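Local coordinates for protein DNA polymerase sliding clamp (Archaeoglobus fulgidus, PDB 1RWZ) that forms a homotrimeric ring through which DNA passes and probably tethers the DNA polymerase and other replication proteins to their template, at residues Ala141-Val152 / Ile163-Phe174; Gly186-Ser194 / His214-Arg222. All coordinates share one frame; numbering follows the deposited sequence.

Interaction 1: residues Ala141-Val152 / Ile163-Phe174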
loop_
_atom_site.group_PDB
_atom_site.type_symbol
_atom_site.label_atom_id
_atom_site.label_comp_id
_atom_site.label_asym_id
_atom_site.label_seq_id
_atom_site.Cartn_x
_atom_site.Cartn_y
_atom_site.Cartn_z
ATOM N N ALA A 141 4.900 -11.201 18.053
ATOM C CA ALA A 141 4.276 -11.613 19.303
ATOM C C ALA A 141 3.405 -10.478 19.836
ATOM O O ALA A 141 2.267 -10.700 20.256
ATOM C CB ALA A 141 5.343 -11.982 20.332
ATOM N N ILE A 142 3.946 -9.265 19.814
ATOM C CA ILE A 142 3.217 -8.093 20.289
ATOM C C ILE A 142 1.995 -7.837 19.405
ATOM O O ILE A 142 0.930 -7.464 19.895
ATOM C CB ILE A 142 4.126 -6.837 20.301
ATOM C CG1 ILE A 142 5.309 -7.062 21.252
ATOM C CG2 ILE A 142 3.338 -5.603 20.724
ATOM C CD1 ILE A 142 4.906 -7.425 22.686
ATOM N N ALA A 143 2.146 -8.045 18.101
ATOM C CA ALA A 143 1.037 -7.837 17.176
ATOM C C ALA A 143 -0.092 -8.819 17.470
ATOM O O ALA A 143 -1.269 -8.461 17.389
ATOM C CB ALA A 143 1.515 -7.998 15.729
ATOM N N ALA A 144 0.264 -10.053 17.810
ATOM C CA ALA A 144 -0.732 -11.074 18.125
ATOM C C ALA A 144 -1.435 -10.722 19.436
ATOM O O ALA A 144 -2.661 -10.795 19.537
ATOM C CB ALA A 144 -0.064 -12.439 18.237
ATOM N N ALA A 145 -0.649 -10.338 20.436
ATOM C CA ALA A 145 -1.190 -9.969 21.739
ATOM C C ALA A 145 -2.124 -8.767 21.627
ATOM O O ALA A 145 -3.144 -8.694 22.315
ATOM C CB ALA A 145 -0.055 -9.656 22.701
ATOM N N ASP A 146 -1.765 -7.831 20.756
ATOM C CA ASP A 146 -2.544 -6.616 20.540
ATOM C C ASP A 146 -3.975 -6.894 20.076
ATOM O O ASP A 146 -4.865 -6.061 20.252
ATOM C CB ASP A 146 -1.828 -5.722 19.524
ATOM C CG ASP A 146 -2.602 -4.457 19.204
ATOM O OD1 ASP A 146 -2.949 -3.709 20.143
ATOM O OD2 ASP A 146 -2.853 -4.207 18.007
ATOM N N LYS A 147 -4.200 -8.057 19.481
ATOM C CA LYS A 147 -5.535 -8.405 19.016
ATOM C C LYS A 147 -6.398 -8.948 20.149
ATOM O O LYS A 147 -7.623 -9.003 20.034
ATOM C CB LYS A 147 -5.448 -9.438 17.893
ATOM C CG LYS A 147 -4.936 -8.859 16.585
ATOM C CD LYS A 147 -4.841 -9.913 15.505
ATOM C CE LYS A 147 -4.506 -9.277 14.165
ATOM N NZ LYS A 147 -3.268 -8.457 14.249
ATOM N N ILE A 148 -5.752 -9.330 21.245
ATOM C CA ILE A 148 -6.440 -9.900 22.398
ATOM C C ILE A 148 -6.653 -8.939 23.565
ATOM O O ILE A 148 -7.729 -8.910 24.170
ATOM C CB ILE A 148 -5.663 -11.132 22.934
ATOM C CG1 ILE A 148 -5.645 -12.238 21.879
ATOM C CG2 ILE A 148 -6.284 -11.632 24.228
ATOM C CD1 ILE A 148 -7.021 -12.712 21.471
ATOM N N SER A 149 -5.633 -8.150 23.879
ATOM C CA SER A 149 -5.719 -7.241 25.012
ATOM C C SER A 149 -4.874 -5.990 24.824
ATOM O O SER A 149 -4.146 -5.861 23.841
ATOM C CB SER A 149 -5.267 -7.983 26.276
ATOM O OG SER A 149 -5.306 -7.152 27.421
ATOM N N ASP A 150 -4.987 -5.061 25.766
ATOM C CA ASP A 150 -4.203 -3.839 25.704
ATOM C C ASP A 150 -3.064 -3.936 26.721
ATOM O O ASP A 150 -2.302 -2.992 26.917
ATOM C CB ASP A 150 -5.093 -2.618 25.970
ATOM C CG ASP A 150 -5.695 -2.619 27.357
ATOM O OD1 ASP A 150 -5.942 -3.710 27.908
ATOM O OD2 ASP A 150 -5.942 -1.515 27.889
ATOM N N GLN A 151 -2.954 -5.102 27.353
ATOM C CA GLN A 151 -1.908 -5.372 28.338
ATOM C C GLN A 151 -1.351 -6.773 28.143
ATOM O O GLN A 151 -2.077 -7.690 27.774
ATOM C CB GLN A 151 -2.461 -5.284 29.757
ATOM C CG GLN A 151 -2.986 -3.932 30.134
ATOM C CD GLN A 151 -3.639 -3.939 31.499
ATOM O OE1 GLN A 151 -3.852 -2.893 32.097
ATOM N NE2 GLN A 151 -3.967 -5.127 31.996
ATOM N N VAL A 152 -0.060 -6.937 28.406
ATOM C CA VAL A 152 0.582 -8.238 28.273
ATOM C C VAL A 152 1.520 -8.508 29.433
ATOM O O VAL A 152 2.095 -7.586 30.015
ATOM C CB VAL A 152 1.412 -8.348 26.974
ATOM C CG1 VAL A 152 0.501 -8.367 25.773
ATOM C CG2 VAL A 152 2.396 -7.192 26.888
ATOM N N ILE A 163 5.160 -14.397 26.621
ATOM C CA ILE A 163 4.444 -13.130 26.519
ATOM C C ILE A 163 2.992 -13.599 26.485
ATOM O O ILE A 163 2.598 -14.339 25.581
ATOM C CB ILE A 163 4.772 -12.366 25.220
ATOM C CG1 ILE A 163 6.228 -11.883 25.247
ATOM C CG2 ILE A 163 3.836 -11.160 25.077
ATOM C CD1 ILE A 163 6.661 -11.171 23.976
ATOM N N GLU A 164 2.205 -13.190 27.475
ATOM C CA GLU A 164 0.818 -13.630 27.556
ATOM C C GLU A 164 -0.190 -12.492 27.587
ATOM O O GLU A 164 0.051 -11.449 28.195
ATOM C CB GLU A 164 0.625 -14.490 28.810
ATOM C CG GLU A 164 1.786 -15.427 29.097
ATOM C CD GLU A 164 1.601 -16.232 30.371
ATOM O OE1 GLU A 164 1.130 -15.662 31.381
ATOM O OE2 GLU A 164 1.944 -17.433 30.367
ATOM N N ALA A 165 -1.324 -12.707 26.929
ATOM C CA ALA A 165 -2.392 -11.717 26.892
ATOM C C ALA A 165 -3.712 -12.451 27.083
ATOM O O ALA A 165 -3.926 -13.527 26.517
ATOM C CB ALA A 165 -2.384 -10.973 25.560
ATOM N N LYS A 166 -4.597 -11.877 27.891
ATOM C CA LYS A 166 -5.887 -12.501 28.148
ATOM C C LYS A 166 -7.035 -11.545 27.887
ATOM O O LYS A 166 -6.970 -10.372 28.240
ATOM C CB LYS A 166 -5.957 -12.994 29.595
ATOM C CG LYS A 166 -4.915 -14.039 29.946
ATOM C CD LYS A 166 -5.073 -14.507 31.385
ATOM C CE LYS A 166 -4.085 -15.617 31.717
ATOM N NZ LYS A 166 -4.286 -16.812 30.846
ATOM N N GLY A 167 -8.082 -12.060 27.254
ATOM C CA GLY A 167 -9.252 -11.253 26.963
ATOM C C GLY A 167 -10.431 -11.870 27.683
ATOM O O GLY A 167 -10.252 -12.767 28.503
ATOM N N ASP A 168 -11.639 -11.407 27.385
ATOM C CA ASP A 168 -12.817 -11.959 28.039
ATOM C C ASP A 168 -13.040 -13.427 27.693
ATOM O O ASP A 168 -13.240 -14.253 28.585
ATOM C CB ASP A 168 -14.064 -11.152 27.669
ATOM C CG ASP A 168 -14.091 -9.785 28.327
ATOM O OD1 ASP A 168 -13.971 -9.722 29.570
ATOM O OD2 ASP A 168 -14.242 -8.775 27.605
ATOM N N VAL A 169 -12.993 -13.756 26.404
ATOM C CA VAL A 169 -13.229 -15.131 25.978
ATOM C C VAL A 169 -12.062 -15.807 25.258
ATOM O O VAL A 169 -12.159 -16.972 24.868
ATOM C CB VAL A 169 -14.486 -15.211 25.087
ATOM C CG1 VAL A 169 -15.702 -14.747 25.880
ATOM C CG2 VAL A 169 -14.307 -14.352 23.846
ATOM N N ASP A 170 -10.964 -15.084 25.071
ATOM C CA ASP A 170 -9.803 -15.679 24.420
ATOM C C ASP A 170 -8.495 -15.261 25.078
ATOM O O ASP A 170 -8.467 -14.379 25.940
ATOM C CB ASP A 170 -9.775 -15.358 22.914
ATOM C CG ASP A 170 -9.927 -13.879 22.608
ATOM O OD1 ASP A 170 -9.663 -13.035 23.492
ATOM O OD2 ASP A 170 -10.299 -13.558 21.458
ATOM N N SER A 171 -7.414 -15.918 24.681
ATOM C CA SER A 171 -6.105 -15.616 25.237
ATOM C C SER A 171 -5.031 -16.031 24.254
ATOM O O SER A 171 -5.279 -16.798 23.320
ATOM C CB SER A 171 -5.899 -16.365 26.551
ATOM O OG SER A 171 -5.914 -17.768 26.341
ATOM N N ILE A 172 -3.825 -15.527 24.472
ATOM C CA ILE A 172 -2.726 -15.861 23.591
ATOM C C ILE A 172 -1.437 -15.946 24.386
ATOM O O ILE A 172 -1.197 -15.151 25.301
ATOM C CB ILE A 172 -2.605 -14.815 22.464
ATOM C CG1 ILE A 172 -1.675 -15.329 21.370
ATOM C CG2 ILE A 172 -2.086 -13.493 23.018
ATOM C CD1 ILE A 172 -1.835 -14.581 20.061
ATOM N N VAL A 173 -0.621 -16.941 24.058
ATOM C CA VAL A 173 0.651 -17.134 24.733
ATOM C C VAL A 173 1.745 -17.349 23.701
ATOM O O VAL A 173 1.627 -18.218 22.836
ATOM C CB VAL A 173 0.630 -18.369 25.661
ATOM C CG1 VAL A 173 2.022 -18.606 26.247
ATOM C CG2 VAL A 173 -0.390 -18.172 26.776
ATOM N N PHE A 174 2.783 -16.526 23.786
ATOM C CA PHE A 174 3.946 -16.626 22.915
ATOM C C PHE A 174 4.984 -17.227 23.850
ATOM O O PHE A 174 5.165 -16.742 24.966
ATOM C CB PHE A 174 4.402 -15.240 22.456
ATOM C CG PHE A 174 5.805 -15.213 21.911
ATOM C CD1 PHE A 174 6.068 -15.593 20.598
ATOM C CD2 PHE A 174 6.868 -14.831 22.725
ATOM C CE1 PHE A 174 7.374 -15.590 20.104
ATOM C CE2 PHE A 174 8.178 -14.827 22.242
ATOM C CZ PHE A 174 8.429 -15.207 20.929
HETATM O O HOH W 1 -9.452 -11.397 20.101
HETATM O O HOH W 2 -9.956 -10.199 23.543
HETATM O O HOH W 3 -7.739 -7.558 28.653
HETATM O O HOH W 4 -3.610 -9.406 29.289
#
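The helix carrying A141, A144 and A145 lies along the hairpin of I163, A165, I172 and F174. Segment 141-146 runs nearly parallel to strand 163-166, at 12° with the axes 8.5 Å apart, and nearly antiparallel to strand 170-174, at 170° and 8.7 Å. After the turn, V152 draws alongside A165, and its CA makes a CA-H...O contact with E164 O. This is helix-on-sheet packing in the C-terminal domain, and small alanines let the helix settle close. A141 CB sits over one face of the F174 ring, 3.8 Å from its centroid, while A145 CB meets A165 CB. A144 CB and I172 CD1 are only 3.3 Å apart, a tight fit. At the hairpin end, I148 CG1, beside the backbone N (chi1 -64°), rests on I172 CG2, and I148 CD1 lies 3.3 Å from D170 CG. I148 CG2, anti to that N, lies 3.5 Å from G167 N. S149 OG accepts from Q151 N in an ST turn. No direct hydrogen bond joins the segments; waters do so instead. Two donate to D170, linking OD2 to K147 O and OD1 to I148 O. A third joins S149 OG to K166 O, and a fourth accepts from K166 N and donates to Q151 O. D170 OD2 also accepts a hydrogen bond from Y106 OH and forms a salt bridge with R73, both of the second subunit; strand 170-174 pairs with that subunit in a joint of the closed trimeric ring. The contact is thus an apolar seam flanked by bridging waters, where the D170 carboxylate probably keeps its charge through these donors.

Interaction 2: residues Gly186-Ser194 / His214-Arg222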
loop_
_atom_site.group_PDB
_atom_site.type_symbol
_atom_site.label_atom_id
_atom_site.label_comp_id
_atom_site.label_asym_id
_atom_site.label_seq_id
_atom_site.Cartn_x
_atom_site.Cartn_y
_atom_site.Cartn_z
ATOM N N GLY A 186 17.908 -17.643 31.891
ATOM C CA GLY A 186 16.966 -18.341 32.753
ATOM C C GLY A 186 16.524 -17.614 34.012
ATOM O O GLY A 186 15.980 -18.238 34.927
ATOM N N GLY A 187 16.751 -16.306 34.067
ATOM C CA GLY A 187 16.358 -15.532 35.232
ATOM C C GLY A 187 14.857 -15.547 35.455
ATOM O O GLY A 187 14.081 -15.606 34.503
ATOM N N GLU A 188 14.441 -15.493 36.715
ATOM C CA GLU A 188 13.021 -15.499 37.042
ATOM C C GLU A 188 12.505 -14.070 37.160
ATOM O O GLU A 188 13.033 -13.274 37.937
ATOM C CB GLU A 188 12.778 -16.254 38.354
ATOM C CG GLU A 188 13.170 -17.723 38.285
ATOM C CD GLU A 188 12.776 -18.496 39.529
ATOM O OE1 GLU A 188 13.170 -18.082 40.641
ATOM O OE2 GLU A 188 12.077 -19.520 39.392
ATOM N N ALA A 189 11.476 -13.756 36.380
ATOM C CA ALA A 189 10.884 -12.424 36.381
ATOM C C ALA A 189 9.482 -12.452 35.785
ATOM O O ALA A 189 9.167 -13.292 34.944
ATOM C CB ALA A 189 11.763 -11.465 35.590
ATOM N N ARG A 190 8.643 -11.517 36.213
ATOM C CA ARG A 190 7.275 -11.450 35.717
ATOM C C ARG A 190 6.750 -10.032 35.914
ATOM O O ARG A 190 6.669 -9.556 37.043
ATOM C CB ARG A 190 6.408 -12.449 36.495
ATOM C CG ARG A 190 4.960 -12.565 36.051
ATOM C CD ARG A 190 4.197 -13.502 36.998
ATOM N NE ARG A 190 2.785 -13.635 36.646
ATOM C CZ ARG A 190 2.318 -14.419 35.679
ATOM N NH1 ARG A 190 3.151 -15.155 34.956
ATOM N NH2 ARG A 190 1.017 -14.459 35.429
ATOM N N SER A 191 6.415 -9.360 34.816
ATOM C CA SER A 191 5.882 -7.997 34.869
ATOM C C SER A 191 4.812 -7.808 33.796
ATOM O O SER A 191 4.792 -8.532 32.802
ATOM C CB SER A 191 6.996 -6.964 34.650
ATOM O OG SER A 191 7.904 -6.924 35.736
ATOM N N MET A 192 3.926 -6.838 33.993
ATOM C CA MET A 192 2.869 -6.567 33.019
ATOM C C MET A 192 3.096 -5.201 32.378
ATOM O O MET A 192 3.513 -4.261 33.052
ATOM C CB MET A 192 1.494 -6.609 33.693
ATOM C CG MET A 192 0.336 -6.435 32.722
ATOM S SD MET A 192 -1.213 -7.094 33.360
ATOM C CE MET A 192 -1.455 -8.468 32.299
ATOM N N PHE A 193 2.819 -5.096 31.078
ATOM C CA PHE A 193 3.030 -3.848 30.346
ATOM C C PHE A 193 1.934 -3.506 29.350
ATOM O O PHE A 193 1.161 -4.369 28.935
ATOM C CB PHE A 193 4.355 -3.895 29.571
ATOM C CG PHE A 193 5.545 -4.198 30.426
ATOM C CD1 PHE A 193 6.055 -5.494 30.501
ATOM C CD2 PHE A 193 6.133 -3.196 31.191
ATOM C CE1 PHE A 193 7.133 -5.786 31.333
ATOM C CE2 PHE A 193 7.210 -3.473 32.028
ATOM C CZ PHE A 193 7.712 -4.773 32.102
ATOM N N SER A 194 1.897 -2.233 28.965
ATOM C CA SER A 194 0.938 -1.726 27.991
ATOM C C SER A 194 1.333 -2.131 26.576
ATOM O O SER A 194 2.448 -1.852 26.130
ATOM C CB SER A 194 0.869 -0.201 28.063
ATOM O OG SER A 194 0.458 0.341 26.817
ATOM N N HIS A 214 15.760 -6.958 29.086
ATOM C CA HIS A 214 16.224 -7.038 30.474
ATOM C C HIS A 214 14.917 -6.939 31.260
ATOM O O HIS A 214 14.215 -5.930 31.184
ATOM C CB HIS A 214 17.156 -5.871 30.794
ATOM C CG HIS A 214 18.420 -5.878 29.992
ATOM N ND1 HIS A 214 19.496 -6.684 30.301
ATOM C CD2 HIS A 214 18.766 -5.204 28.870
ATOM C CE1 HIS A 214 20.449 -6.505 29.404
ATOM N NE2 HIS A 214 20.032 -5.613 28.524
ATOM N N LEU A 215 14.596 -7.990 32.008
ATOM C CA LEU A 215 13.332 -8.055 32.726
ATOM C C LEU A 215 13.416 -8.364 34.216
ATOM O O LEU A 215 14.210 -9.199 34.649
ATOM C CB LEU A 215 12.451 -9.113 32.052
ATOM C CG LEU A 215 11.027 -9.404 32.532
ATOM C CD1 LEU A 215 10.116 -8.233 32.191
ATOM C CD2 LEU A 215 10.517 -10.668 31.847
ATOM N N GLY A 216 12.561 -7.692 34.984
ATOM C CA GLY A 216 12.495 -7.904 36.420
ATOM C C GLY A 216 11.039 -8.114 36.810
ATOM O O GLY A 216 10.190 -8.346 35.947
ATOM N N THR A 217 10.734 -8.032 38.101
ATOM C CA THR A 217 9.364 -8.225 38.572
ATOM C C THR A 217 8.832 -6.903 39.122
ATOM O O THR A 217 9.361 -6.373 40.100
ATOM C CB THR A 217 9.315 -9.324 39.659
ATOM O OG1 THR A 217 9.670 -10.582 39.068
ATOM C CG2 THR A 217 7.927 -9.428 40.273
ATOM N N ASN A 218 7.794 -6.383 38.468
ATOM C CA ASN A 218 7.171 -5.106 38.811
ATOM C C ASN A 218 8.183 -3.975 38.652
ATOM O O ASN A 218 8.183 -2.999 39.398
ATOM C CB ASN A 218 6.604 -5.141 40.234
ATOM C CG ASN A 218 5.467 -6.130 40.375
ATOM O OD1 ASN A 218 4.533 -6.137 39.568
ATOM N ND2 ASN A 218 5.537 -6.973 41.398
ATOM N N TYR A 219 9.034 -4.128 37.641
ATOM C CA TYR A 219 10.095 -3.182 37.309
ATOM C C TYR A 219 9.950 -2.804 35.840
ATOM O O TYR A 219 9.380 -3.566 35.055
ATOM C CB TYR A 219 11.457 -3.861 37.464
ATOM C CG TYR A 219 12.266 -3.490 38.678
ATOM C CD1 TYR A 219 13.176 -4.396 39.218
ATOM C CD2 TYR A 219 12.165 -2.230 39.263
ATOM C CE1 TYR A 219 13.970 -4.058 40.310
ATOM C CE2 TYR A 219 12.952 -1.881 40.357
ATOM C CZ TYR A 219 13.852 -2.801 40.875
ATOM O OH TYR A 219 14.620 -2.476 41.975
ATOM N N PRO A 220 10.466 -1.628 35.447
ATOM C CA PRO A 220 10.356 -1.243 34.035
ATOM C C PRO A 220 11.155 -2.260 33.220
ATOM O O PRO A 220 12.135 -2.817 33.710
ATOM C CB PRO A 220 11.021 0.129 33.992
ATOM C CG PRO A 220 10.787 0.675 35.388
ATOM C CD PRO A 220 11.042 -0.539 36.255
ATOM N N VAL A 221 10.735 -2.511 31.987
ATOM C CA VAL A 221 11.465 -3.448 31.143
ATOM C C VAL A 221 12.393 -2.647 30.232
ATOM O O VAL A 221 12.066 -1.526 29.835
ATOM C CB VAL A 221 10.493 -4.314 30.286
ATOM C CG1 VAL A 221 9.629 -3.423 29.392
ATOM C CG2 VAL A 221 11.280 -5.317 29.448
ATOM N N ARG A 222 13.572 -3.201 29.947
ATOM C CA ARG A 222 14.519 -2.557 29.046
ATOM C C ARG A 222 14.500 -3.373 27.754
ATOM O O ARG A 222 14.696 -4.586 27.785
ATOM C CB ARG A 222 15.948 -2.577 29.605
ATOM C CG ARG A 222 16.203 -1.724 30.841
ATOM C CD ARG A 222 17.666 -1.881 31.276
ATOM N NE ARG A 222 18.590 -1.483 30.216
ATOM C CZ ARG A 222 19.838 -1.931 30.085
ATOM N NH1 ARG A 222 20.334 -2.806 30.952
ATOM N NH2 ARG A 222 20.590 -1.511 29.073
HETATM O O HOH W 5 12.545 -10.809 39.097
HETATM O O HOH W 6 4.451 -5.583 36.536
#
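S191 reaches from its strand into the turn after L215, where its hydroxyl is gripped twice. S191 OG donates to G216 O at 2.7 Å, approaching from above the carbonyl plane, 42° out of it, and accepts from N218 N at 2.8 Å. One residue earlier the turn supplies the side chain: R190 N donates to T217 OG1 over 3.2 Å, and T217 CA makes a CA-H...O contact with R190 O. A189 CB tucks against L215 CG and the carbonyls of L215 and G216. At the other end, the F193 ring packs against both arms of the hairpin. V221 CG1 lies over one face, 3.7 Å from the F193 centroid, placed there by a chi1 of 59° that sets it between the backbone N and the carbonyl carbon. L215 CD1 and Y219 O approach the ring edge. Farther out, waters link E188 O to T217 OG1 and M192 N to N218 OD1. Paired backbone bonds between H214 and R222 hold the arms together at the base of the turn. F154 meets F193 edge to face, and the R190 guanidinium forms a salt bridge with E243. Strand 189-194, at the border of the four-stranded sheet within this chain, thereby packs against and bonds to the hairpin of strands 210-215 and 221-227 from the larger sheet; A129 of strand 129-134 packs on A189 and L215, and L238 of strand 232-238 on F193 and V221.

How the interactions relate
From the N terminus, helix 135-146 leads into interaction 1, which spans only ten residues, mostly the hairpin of strands 151-157 and 160-166. Interaction 2 opens after that contact has closed; its 19-residue loop includes helix 195-201 and most of strand 210-215. The two are therefore in series, neither nested nor crossed, with centres about 17 Å apart. They meet in the four-stranded sheet, where strands 151-157 and 189-194 are neighbours: V152 O probably accepts a hydrogen bond from F193 N at 2.8 Å, and Q151 packs on M192. Interaction 1 fastens a helix to this sheet, whereas interaction 2 joins its border to the larger sheet.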